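Local atomic coordinates of tetratricopeptide TPR_2 repeat protein (Thermobaculum terrenum, PDB entry 5DJS), a protein that is of unknown function but joins tetratricopeptide repeats to a GT-B-type fold, whose C-terminal Rossmann-like domain holds uridine-5'-diphosphate. Residues P183-H188 against A213-W218; L304-L309 against T505-D510; L349-L354 against R385-E390; R377-L382 against L392-P397. The protein carries 1 engineered substitution. One frame throughout, in Å; residues are numbered along the deposited sequence.

Contact 1: P183-H188 against A213-W218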
# COMPACT_ATOMS: atom_id res chain seq x y z
N PRO A 183 -13.78 -6.91 -7.42
CA PRO A 183 -15.21 -6.96 -7.10
C PRO A 183 -15.97 -5.71 -7.56
O PRO A 183 -17.08 -5.84 -8.12
CB PRO A 183 -15.24 -7.06 -5.57
CG PRO A 183 -13.89 -6.67 -5.11
CD PRO A 183 -12.96 -7.08 -6.21
N VAL A 184 -15.38 -4.54 -7.33
CA VAL A 184 -16.01 -3.26 -7.68
C VAL A 184 -16.26 -3.12 -9.18
O VAL A 184 -17.34 -2.71 -9.60
CB VAL A 184 -15.19 -2.06 -7.14
CG1 VAL A 184 -15.68 -0.73 -7.69
CG2 VAL A 184 -15.27 -2.03 -5.62
N ILE A 185 -15.26 -3.47 -9.98
CA ILE A 185 -15.37 -3.44 -11.44
C ILE A 185 -16.45 -4.41 -11.94
O ILE A 185 -17.24 -4.04 -12.80
CB ILE A 185 -14.00 -3.72 -12.11
CG1 ILE A 185 -13.17 -2.45 -12.10
CG2 ILE A 185 -14.16 -4.19 -13.54
CD1 ILE A 185 -11.78 -2.64 -12.65
N GLU A 186 -16.45 -5.64 -11.42
CA GLU A 186 -17.47 -6.64 -11.81
C GLU A 186 -18.89 -6.17 -11.49
O GLU A 186 -19.76 -6.26 -12.34
CB GLU A 186 -17.21 -8.00 -11.13
CG GLU A 186 -18.15 -9.11 -11.61
CD GLU A 186 -17.89 -10.45 -10.96
OE1 GLU A 186 -17.83 -11.46 -11.70
OE2 GLU A 186 -17.78 -10.50 -9.72
N ALA A 187 -19.11 -5.66 -10.29
CA ALA A 187 -20.46 -5.35 -9.80
C ALA A 187 -20.99 -3.96 -10.16
O ALA A 187 -22.12 -3.62 -9.79
CB ALA A 187 -20.52 -5.54 -8.29
N HIS A 188 -20.20 -3.13 -10.83
CA HIS A 188 -20.65 -1.79 -11.20
C HIS A 188 -21.92 -1.86 -12.05
O HIS A 188 -21.96 -2.58 -13.04
CB HIS A 188 -19.56 -0.99 -11.95
CG HIS A 188 -18.84 0.01 -11.11
ND1 HIS A 188 -19.50 0.89 -10.28
CD2 HIS A 188 -17.53 0.29 -10.98
CE1 HIS A 188 -18.63 1.66 -9.66
NE2 HIS A 188 -17.42 1.31 -10.06
N ALA A 213 -10.89 -7.78 -18.93
CA ALA A 213 -12.13 -8.42 -19.40
C ALA A 213 -13.38 -7.83 -18.73
O ALA A 213 -14.38 -7.60 -19.41
CB ALA A 213 -12.06 -9.92 -19.16
N LEU A 214 -13.31 -7.59 -17.42
CA LEU A 214 -14.43 -6.98 -16.68
C LEU A 214 -14.64 -5.48 -16.98
O LEU A 214 -15.75 -4.97 -16.81
CB LEU A 214 -14.26 -7.17 -15.17
CG LEU A 214 -14.67 -8.47 -14.48
CD1 LEU A 214 -14.29 -9.75 -15.23
CD2 LEU A 214 -14.08 -8.47 -13.08
N SER A 215 -13.59 -4.78 -17.39
CA SER A 215 -13.70 -3.37 -17.82
C SER A 215 -14.46 -3.22 -19.12
O SER A 215 -14.40 -4.11 -19.99
CB SER A 215 -12.32 -2.72 -18.01
OG SER A 215 -11.98 -1.88 -16.92
N ASP A 216 -15.15 -2.09 -19.27
CA ASP A 216 -15.77 -1.72 -20.55
C ASP A 216 -14.73 -1.25 -21.56
O ASP A 216 -14.78 -1.66 -22.72
CB ASP A 216 -16.83 -0.63 -20.36
CG ASP A 216 -18.00 -1.10 -19.53
OD1 ASP A 216 -18.60 -2.14 -19.85
OD2 ASP A 216 -18.32 -0.42 -18.54
N ARG A 217 -13.79 -0.41 -21.11
CA ARG A 217 -12.64 0.04 -21.92
C ARG A 217 -11.36 -0.09 -21.09
O ARG A 217 -11.41 0.05 -19.87
CB ARG A 217 -12.83 1.50 -22.33
CG ARG A 217 -14.18 1.85 -22.94
CD ARG A 217 -14.45 1.18 -24.28
NE ARG A 217 -15.32 2.02 -25.11
CZ ARG A 217 -14.92 2.87 -26.05
NH1 ARG A 217 -13.62 3.02 -26.36
NH2 ARG A 217 -15.83 3.59 -26.71
N TRP A 218 -10.22 -0.31 -21.76
CA TRP A 218 -8.94 -0.58 -21.06
C TRP A 218 -7.85 0.51 -21.03
O TRP A 218 -7.55 0.99 -19.96
CB TRP A 218 -8.33 -1.90 -21.51
CG TRP A 218 -7.14 -2.29 -20.66
CD1 TRP A 218 -5.84 -2.42 -21.07
CD2 TRP A 218 -7.14 -2.56 -19.25
NE1 TRP A 218 -5.04 -2.79 -20.01
CE2 TRP A 218 -5.81 -2.88 -18.88
CE3 TRP A 218 -8.14 -2.59 -18.27
CZ2 TRP A 218 -5.45 -3.20 -17.58
CZ3 TRP A 218 -7.78 -2.92 -16.96
CH2 TRP A 218 -6.44 -3.21 -16.63
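Ile185, near the end of helix 176-187, makes the main contact with Leu214, the last helical residue of helix 206-214. Its CG2 lies anti to the backbone N and is carried outward to Leu214, meeting CB of Leu214 at 3.4 Å and the same residue's carbonyl carbon C at 3.7 Å. The two side chains run at a slant to one another, and the leucine is touched at its root, CB. The same CG2 of Ile185 stands 3.9 Å from the backbone N of Ser215, where the chain leaves helical geometry, while CD1 of Ile185 comes to 4.3 Å from OG of Ser215. Glu186 adds only the base of its side chain: its CB rests 3.7 Å from CD2 of Leu214. Beyond CB the glutamate extends away from this apolar patch, and its OE2 accepts a hydrogen bond from Gln501 of helix 479-521. One turn after Val184, the ring nitrogens of His188 bond Tyr167 and Glu509. No hydrogen bond joins the two segments directly, but Arg190 bridges them, because it donates to the carbonyl oxygens of Ile185 and His188 and forms a salt bridge with Asp216. Ile185 and Ser215 both also lie on Cys197 of strand 193-199. The packing is therefore that of two helix ends meeting over an outer strand of a parallel sheet, with helix 176-187 as the connection of the beta-alpha-beta unit from strand 163-169 to strand 193-199 in a Rossmann-like domain.

Contact 2: L304-L309 against T505-D510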
# COMPACT_ATOMS: atom_id res chain seq x y z
N LEU A 304 -18.20 6.93 4.08
CA LEU A 304 -19.20 5.88 3.85
C LEU A 304 -19.69 5.28 5.18
O LEU A 304 -18.91 5.13 6.13
CB LEU A 304 -18.64 4.75 2.99
CG LEU A 304 -18.17 5.02 1.57
CD1 LEU A 304 -17.54 3.76 0.99
CD2 LEU A 304 -19.29 5.52 0.69
N SER A 305 -20.97 4.89 5.23
CA SER A 305 -21.60 4.31 6.43
C SER A 305 -21.43 2.77 6.53
O SER A 305 -22.20 2.10 7.20
CB SER A 305 -23.07 4.68 6.44
OG SER A 305 -23.66 4.25 5.23
N ARG A 306 -20.44 2.24 5.82
CA ARG A 306 -19.95 0.88 5.96
C ARG A 306 -18.40 0.95 5.91
O ARG A 306 -17.84 2.04 5.81
CB ARG A 306 -20.46 0.03 4.79
CG ARG A 306 -19.95 0.50 3.44
CD ARG A 306 -20.29 -0.40 2.28
NE ARG A 306 -20.10 -1.84 2.50
CZ ARG A 306 -18.96 -2.48 2.69
NH1 ARG A 306 -17.80 -1.85 2.77
NH2 ARG A 306 -18.97 -3.80 2.83
N PHE A 307 -17.74 -0.20 5.93
CA PHE A 307 -16.28 -0.27 5.77
C PHE A 307 -15.88 0.26 4.39
O PHE A 307 -16.60 0.04 3.41
CB PHE A 307 -15.80 -1.72 5.96
CG PHE A 307 -14.31 -1.88 5.97
CD1 PHE A 307 -13.52 -1.17 6.88
CD2 PHE A 307 -13.68 -2.77 5.08
CE1 PHE A 307 -12.14 -1.34 6.89
CE2 PHE A 307 -12.30 -2.93 5.10
CZ PHE A 307 -11.53 -2.22 6.01
N TYR A 308 -14.75 0.97 4.30
CA TYR A 308 -14.36 1.64 3.05
C TYR A 308 -13.89 0.73 1.90
O TYR A 308 -13.52 1.25 0.86
CB TYR A 308 -13.31 2.73 3.33
CG TYR A 308 -11.85 2.27 3.41
CD1 TYR A 308 -11.42 1.36 4.39
CD2 TYR A 308 -10.90 2.78 2.53
CE1 TYR A 308 -10.09 0.97 4.47
CE2 TYR A 308 -9.57 2.39 2.61
CZ TYR A 308 -9.17 1.49 3.58
OH TYR A 308 -7.85 1.11 3.65
N LEU A 309 -13.93 -0.59 2.08
CA LEU A 309 -13.50 -1.55 1.06
C LEU A 309 -14.47 -2.73 0.99
O LEU A 309 -15.18 -2.98 1.97
CB LEU A 309 -12.12 -2.09 1.42
CG LEU A 309 -11.00 -1.07 1.61
CD1 LEU A 309 -9.77 -1.74 2.17
CD2 LEU A 309 -10.68 -0.44 0.28
N THR A 505 -20.36 -1.85 -3.51
CA THR A 505 -20.23 -1.03 -4.72
C THR A 505 -21.47 -0.16 -4.94
O THR A 505 -21.38 0.88 -5.55
CB THR A 505 -19.85 -1.77 -6.03
OG1 THR A 505 -20.96 -1.83 -6.92
CG2 THR A 505 -19.29 -3.15 -5.81
N ALA A 506 -22.62 -0.59 -4.43
CA ALA A 506 -23.81 0.25 -4.42
C ALA A 506 -23.61 1.46 -3.52
O ALA A 506 -23.97 2.57 -3.90
CB ALA A 506 -25.05 -0.55 -4.00
N GLU A 507 -23.02 1.26 -2.34
CA GLU A 507 -22.72 2.38 -1.42
C GLU A 507 -21.70 3.39 -2.00
O GLU A 507 -21.79 4.61 -1.75
CB GLU A 507 -22.27 1.85 -0.05
CG GLU A 507 -23.41 1.56 0.90
CD GLU A 507 -23.89 2.81 1.63
OE1 GLU A 507 -23.04 3.54 2.20
OE2 GLU A 507 -25.12 3.05 1.62
N LEU A 508 -20.73 2.88 -2.77
CA LEU A 508 -19.73 3.69 -3.45
C LEU A 508 -20.36 4.48 -4.61
O LEU A 508 -20.18 5.69 -4.73
CB LEU A 508 -18.59 2.79 -3.96
CG LEU A 508 -17.43 3.40 -4.73
CD1 LEU A 508 -16.57 4.23 -3.79
CD2 LEU A 508 -16.61 2.32 -5.42
N GLU A 509 -21.09 3.77 -5.45
CA GLU A 509 -21.91 4.38 -6.50
C GLU A 509 -22.84 5.47 -5.97
O GLU A 509 -23.02 6.50 -6.61
CB GLU A 509 -22.74 3.32 -7.22
CG GLU A 509 -21.93 2.46 -8.17
CD GLU A 509 -22.70 1.25 -8.68
OE1 GLU A 509 -23.83 1.00 -8.20
OE2 GLU A 509 -22.19 0.56 -9.58
N ASP A 510 -23.43 5.25 -4.80
CA ASP A 510 -24.22 6.27 -4.12
C ASP A 510 -23.35 7.51 -3.82
O ASP A 510 -23.82 8.64 -3.98
CB ASP A 510 -24.83 5.73 -2.81
CG ASP A 510 -26.19 6.31 -2.53
OD1 ASP A 510 -27.15 5.88 -3.21
OD2 ASP A 510 -26.30 7.19 -1.64
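Glu507 turns sharply at its second torsion (chi2 -83°), and this fold in the chain presents its carboxylate to Ser305, whose OG is set between its own backbone N and carbonyl carbon (chi1 56°) and reaches out toward the helix. The two meet in a weak hydrogen bond, with OG of Ser305 donating to OE1 of Glu507 over 3.2 Å. Arg306 also has a bent chain, and its methylene part runs alongside the glutamate but heads the other way: CD of Arg306 packs 3.8 Å from CB of Glu507. Aliphatic carbons make this touch, for the charged ends diverge, leaving NE of Arg306 6.1 Å from OE1 of Glu507. The guanidinium instead pairs with Asp500, about two turns before Glu507 on the same helix. That helix, 479-521, is the C-terminal one; in GT-B proteins such a helix characteristically crosses back onto the N-terminal domain, and here it is met by the loop leaving strand 300-304, an outer strand of that domain's parallel sheet. Leu304, at the strand's end, brings CD2 to 3.6 Å from the backbone O of Glu507 and also packs on Phe504 and Ala511. Within the loop, NH1 of Arg306 donates to O of Leu309 at 3.0 Å, approaching from above the carbonyl plane, which ties the turn back on itself. In the same turn CG of Leu309 lies over the centre of one face of the Tyr308 ring, and Phe307 CE1 is at that ring's edge. Tyr308 and Leu309 both touch Cys422, a residue of the uridine-5'-diphosphate pocket.

Contact 3: L349-L354 against R385-E390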
# COMPACT_ATOMS: atom_id res chain seq x y z
N LEU A 349 5.65 -3.63 22.53
CA LEU A 349 4.39 -4.26 22.95
C LEU A 349 4.39 -5.77 22.77
O LEU A 349 3.98 -6.51 23.67
CB LEU A 349 3.20 -3.67 22.18
CG LEU A 349 2.92 -2.17 22.27
CD1 LEU A 349 1.50 -1.87 21.76
CD2 LEU A 349 3.11 -1.61 23.68
N TRP A 350 4.84 -6.22 21.60
CA TRP A 350 4.91 -7.66 21.32
C TRP A 350 5.82 -8.41 22.30
O TRP A 350 5.55 -9.57 22.63
CB TRP A 350 5.37 -7.93 19.88
CG TRP A 350 4.38 -7.50 18.82
CD1 TRP A 350 3.10 -7.04 19.00
CD2 TRP A 350 4.60 -7.53 17.41
NE1 TRP A 350 2.52 -6.76 17.78
CE2 TRP A 350 3.42 -7.06 16.79
CE3 TRP A 350 5.69 -7.88 16.60
CZ2 TRP A 350 3.29 -6.94 15.40
CZ3 TRP A 350 5.56 -7.77 15.21
CH2 TRP A 350 4.37 -7.30 14.63
N ALA A 351 6.88 -7.75 22.75
CA ALA A 351 7.76 -8.31 23.77
C ALA A 351 7.04 -8.47 25.10
O ALA A 351 7.12 -9.54 25.71
CB ALA A 351 9.00 -7.43 23.95
N LYS A 352 6.32 -7.43 25.53
CA LYS A 352 5.57 -7.47 26.80
C LYS A 352 4.49 -8.55 26.84
O LYS A 352 4.29 -9.19 27.87
CB LYS A 352 4.95 -6.10 27.11
CG LYS A 352 5.98 -5.07 27.54
CD LYS A 352 5.36 -3.72 27.81
CE LYS A 352 6.44 -2.69 28.12
NZ LYS A 352 5.85 -1.33 28.29
N ILE A 353 3.81 -8.75 25.71
CA ILE A 353 2.89 -9.88 25.52
C ILE A 353 3.63 -11.22 25.67
O ILE A 353 3.14 -12.12 26.35
CB ILE A 353 2.20 -9.81 24.12
CG1 ILE A 353 1.19 -8.65 24.08
CG2 ILE A 353 1.51 -11.11 23.77
CD1 ILE A 353 0.78 -8.21 22.69
N LEU A 354 4.80 -11.35 25.04
CA LEU A 354 5.55 -12.61 25.06
C LEU A 354 6.21 -12.92 26.42
O LEU A 354 6.48 -14.09 26.72
CB LEU A 354 6.58 -12.66 23.92
CG LEU A 354 6.04 -12.77 22.49
CD1 LEU A 354 7.13 -12.53 21.45
CD2 LEU A 354 5.37 -14.10 22.23
N ARG A 385 14.81 -6.76 24.28
CA ARG A 385 13.62 -6.54 25.12
C ARG A 385 13.28 -7.74 26.04
O ARG A 385 12.15 -7.84 26.53
CB ARG A 385 12.41 -6.22 24.22
CG ARG A 385 12.60 -5.01 23.33
CD ARG A 385 11.58 -4.96 22.22
NE ARG A 385 11.52 -3.63 21.60
CZ ARG A 385 12.33 -3.18 20.63
NH1 ARG A 385 13.29 -3.93 20.10
NH2 ARG A 385 12.16 -1.94 20.18
N GLY A 386 14.26 -8.62 26.27
CA GLY A 386 14.14 -9.73 27.23
C GLY A 386 13.44 -10.99 26.76
O GLY A 386 13.06 -11.83 27.58
N VAL A 387 13.28 -11.15 25.45
CA VAL A 387 12.50 -12.24 24.87
C VAL A 387 13.43 -13.12 24.06
O VAL A 387 14.10 -12.63 23.16
CB VAL A 387 11.38 -11.69 23.94
CG1 VAL A 387 10.63 -12.82 23.24
CG2 VAL A 387 10.41 -10.82 24.74
N ALA A 388 13.45 -14.42 24.35
CA ALA A 388 14.35 -15.35 23.68
C ALA A 388 14.04 -15.38 22.18
O ALA A 388 12.89 -15.47 21.79
CB ALA A 388 14.22 -16.74 24.28
N GLY A 389 15.09 -15.28 21.36
CA GLY A 389 14.95 -15.15 19.91
C GLY A 389 14.41 -16.38 19.21
O GLY A 389 13.84 -16.27 18.13
N GLU A 390 14.61 -17.56 19.81
CA GLU A 390 14.06 -18.81 19.28
C GLU A 390 12.52 -18.87 19.31
O GLU A 390 11.93 -19.61 18.52
CB GLU A 390 14.68 -20.04 19.97
CG GLU A 390 14.48 -20.15 21.49
CD GLU A 390 15.67 -19.68 22.30
OE1 GLU A 390 16.23 -18.61 21.99
OE2 GLU A 390 16.04 -20.38 23.27
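Ala351 and Val387 form the centre of this buried contact, CB of Ala351 lying 3.8 Å from CG2 of Val387. The same valine methyl, CG2, sits 3.7 Å from the backbone O of Ala351, packed against the helix surface itself. A chi1 of 175° turns CG1 away from the valine's own N and toward Leu354, whose CD1 it meets at 3.9 Å; these two side chains stand almost square to each other. On the other flank of Ala351, CB of Arg385 approaches the alanine CB to 3.6 Å, and the extended arginine chain carries its CD past the same methyl. The small alanine is consistent with the close approach of the loop, Ala351 and Val387 being the residues whose CA atoms are nearest across the two segments.

Polar groups fix these residues from outside. The guanidinium of Arg385 forms a salt bridge with Asp348, on the preceding turn of helix 344-356, and donates to the carbonyl oxygen of Ala381, so it ties that helix to helix 372-383. Farther along, Arg391 donates to O of Leu354. Val387 is placed by a Schellman motif with Gly386, at positive phi, as its C-prime residue: Val387 N bonds to Leu382 O and Gly386 N to Glu383 O. Such a helix end with its following hydrophobic residue closes helix 372-383 before strand 392-395, against the neighbouring helix of the C-terminal Rossmann-like domain.

Contact 4: R377-L382 against L392-P397. With UDP (uridine-5'-diphosphate), chain E.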
# COMPACT_ATOMS: atom_id res chain seq x y z
N ARG A 377 18.72 -9.31 12.77
CA ARG A 377 18.46 -7.99 13.37
C ARG A 377 17.12 -7.95 14.14
O ARG A 377 17.03 -7.33 15.20
CB ARG A 377 18.50 -6.86 12.33
CG ARG A 377 18.62 -5.46 12.94
CD ARG A 377 18.39 -4.32 11.97
NE ARG A 377 17.05 -4.39 11.36
CZ ARG A 377 16.77 -4.81 10.12
NH1 ARG A 377 17.72 -5.20 9.27
NH2 ARG A 377 15.50 -4.83 9.72
N LEU A 378 16.11 -8.63 13.60
CA LEU A 378 14.79 -8.71 14.23
C LEU A 378 14.82 -9.60 15.48
O LEU A 378 14.25 -9.23 16.53
CB LEU A 378 13.74 -9.20 13.20
CG LEU A 378 12.36 -8.51 13.06
CD1 LEU A 378 12.34 -7.03 13.40
CD2 LEU A 378 11.84 -8.73 11.64
N MET A 379 15.48 -10.76 15.38
CA MET A 379 15.72 -11.64 16.54
C MET A 379 16.46 -10.91 17.65
O MET A 379 16.06 -10.98 18.82
CB MET A 379 16.52 -12.88 16.13
CG MET A 379 15.75 -13.88 15.29
SD MET A 379 16.83 -15.22 14.70
CE MET A 379 17.06 -16.12 16.22
N ARG A 380 17.53 -10.20 17.29
CA ARG A 380 18.29 -9.44 18.28
C ARG A 380 17.47 -8.31 18.89
O ARG A 380 17.59 -8.04 20.09
CB ARG A 380 19.59 -8.87 17.69
CG ARG A 380 20.50 -8.26 18.76
CD ARG A 380 21.96 -8.10 18.33
NE ARG A 380 22.21 -6.82 17.66
CZ ARG A 380 22.31 -5.63 18.26
NH1 ARG A 380 22.16 -5.49 19.59
NH2 ARG A 380 22.54 -4.54 17.53
N ALA A 381 16.65 -7.65 18.08
CA ALA A 381 15.77 -6.59 18.57
C ALA A 381 14.86 -7.11 19.68
O ALA A 381 14.64 -6.41 20.68
CB ALA A 381 14.96 -6.00 17.43
N LEU A 382 14.34 -8.33 19.52
CA LEU A 382 13.51 -8.94 20.56
C LEU A 382 14.30 -9.37 21.81
O LEU A 382 13.84 -9.11 22.93
CB LEU A 382 12.66 -10.10 20.02
CG LEU A 382 11.20 -9.68 19.75
CD1 LEU A 382 10.99 -9.24 18.31
CD2 LEU A 382 10.26 -10.81 20.10
N LEU A 392 10.64 -16.50 18.41
CA LEU A 392 10.27 -15.75 17.21
C LEU A 392 10.58 -16.56 15.96
O LEU A 392 11.74 -16.85 15.70
CB LEU A 392 11.11 -14.47 17.21
CG LEU A 392 10.77 -13.36 16.22
CD1 LEU A 392 9.50 -12.66 16.65
CD2 LEU A 392 11.92 -12.37 16.15
N GLU A 393 9.55 -16.93 15.19
CA GLU A 393 9.76 -17.68 13.94
C GLU A 393 9.43 -16.87 12.65
O GLU A 393 8.28 -16.53 12.39
CB GLU A 393 9.07 -19.07 13.98
CG GLU A 393 7.59 -19.10 14.35
CD GLU A 393 6.96 -20.49 14.18
OE1 GLU A 393 6.42 -21.03 15.17
OE2 GLU A 393 6.98 -21.05 13.06
N LEU A 394 10.47 -16.59 11.87
CA LEU A 394 10.42 -15.72 10.70
C LEU A 394 10.44 -16.57 9.44
O LEU A 394 11.25 -17.49 9.33
CB LEU A 394 11.64 -14.81 10.67
CG LEU A 394 11.99 -13.91 11.87
CD1 LEU A 394 10.76 -13.38 12.58
CD2 LEU A 394 12.91 -14.59 12.86
N LEU A 395 9.58 -16.24 8.48
CA LEU A 395 9.43 -17.03 7.25
C LEU A 395 9.53 -16.17 5.99
O LEU A 395 9.07 -15.02 5.96
CB LEU A 395 8.09 -17.78 7.27
CG LEU A 395 8.15 -19.28 7.60
CD1 LEU A 395 6.81 -19.78 8.14
CD2 LEU A 395 8.58 -20.09 6.38
N SER A 396 10.13 -16.75 4.95
CA SER A 396 10.22 -16.11 3.65
C SER A 396 8.82 -16.02 3.02
O SER A 396 7.97 -16.85 3.33
CB SER A 396 11.17 -16.90 2.74
OG SER A 396 12.33 -17.31 3.45
N PRO A 397 8.59 -15.04 2.13
CA PRO A 397 7.24 -14.84 1.59
C PRO A 397 6.74 -15.97 0.66
O PRO A 397 7.55 -16.69 0.07
CB PRO A 397 7.35 -13.51 0.84
CG PRO A 397 8.78 -13.43 0.43
CD PRO A 397 9.58 -14.14 1.50
N1 UDP E . 1.41 -11.37 0.57
C2 UDP E . 1.96 -12.53 -0.04
N3 UDP E . 3.04 -13.13 0.52
C4 UDP E . 3.59 -12.65 1.64
C5 UDP E . 3.08 -11.52 2.26
C6 UDP E . 1.97 -10.89 1.70
O2 UDP E . 1.48 -13.02 -1.09
O4 UDP E . 4.58 -13.21 2.14
C1' UDP E . 0.23 -10.71 -0.03
C2' UDP E . -0.94 -10.81 0.93
O2' UDP E . -2.08 -11.18 0.15
C3' UDP E . -1.03 -9.43 1.57
C4' UDP E . -0.36 -8.48 0.57
O4' UDP E . 0.43 -9.31 -0.29
O3' UDP E . -2.36 -9.03 1.85
C5' UDP E . 0.55 -7.41 1.17
O5' UDP E . 0.10 -6.92 2.43
PA UDP E . 1.10 -6.03 3.35
O1A UDP E . 1.46 -4.80 2.54
O2A UDP E . 2.19 -6.96 3.84
O3A UDP E . 0.27 -5.57 4.66
PB UDP E . -1.13 -4.77 4.62
O1B UDP E . -2.02 -5.52 3.67
O2B UDP E . -1.64 -4.90 6.02
O3B UDP E . -0.78 -3.36 4.21
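Apolar packing accounts for the whole contact between helix 377-382 and strand 392-395, with Leu392 at its centre. CD2 of Leu392 lies 3.9 Å from CA of Met379 and, at the same 3.9 Å, from CD1 of Leu382, so one methyl settles between successive turns of the helix. The other branch, CD1 of Leu392, meets CD2 of Leu382 at 4.0 Å, and the two leucines lie roughly perpendicular. Farther along the strand, CD2 of Leu394 packs on CG of Met379 at 3.8 Å. A chi1 of -169° swings CG of Leu392 to the far side from its N, which directs both methyls at the helix. The short helix and strand axes approach to 9.7 Å and run nearly antiparallel, at 162°.

Polar interactions lie on the other side of the strand and along its edge. Glu393, whose CB points away from the helix, forms a salt bridge with Arg361, while backbone hydrogen bonds join the strand to strand 361-365.

The ligand is met beyond the strand's end, where CB of Pro397 lies near O4 of UDP, at 3.1 Å; Met398 O, Thr423 and Glu427 are among the groups hydrogen-bonded to the nucleotide. Strand 361-365, helix 372-383 and strand 392-395 form a beta-alpha-beta unit, and the loop leaving its last strand contributes to the uridine-5'-diphosphate pocket, as nucleotide sites of Rossmann-like domains commonly lie at the carboxyl ends of strands.

Overall arrangement
The four contacts form two pairs on the two Rossmann-like domains. Contacts 1 and 2, partly buried, have centres 17 Å apart and meet at helix 479-521, which supplies one segment of contact 2 and packs through Thr505 and Leu508 on Val184 of contact 1. Contacts 3 and 4, both buried, lie 11 Å apart between centres, and Leu382 of contact 4 touches both Leu354 and Val387 of contact 3. Contact 2 alone has a hydrogen bond between its segments, a single weak one; the others are apolar across the interface, with polar ties running to third parties. Contact 4 alone includes the ligand. Contacts 1 and 3 lie on opposite sides of the chain's centre, their centres 46 Å apart.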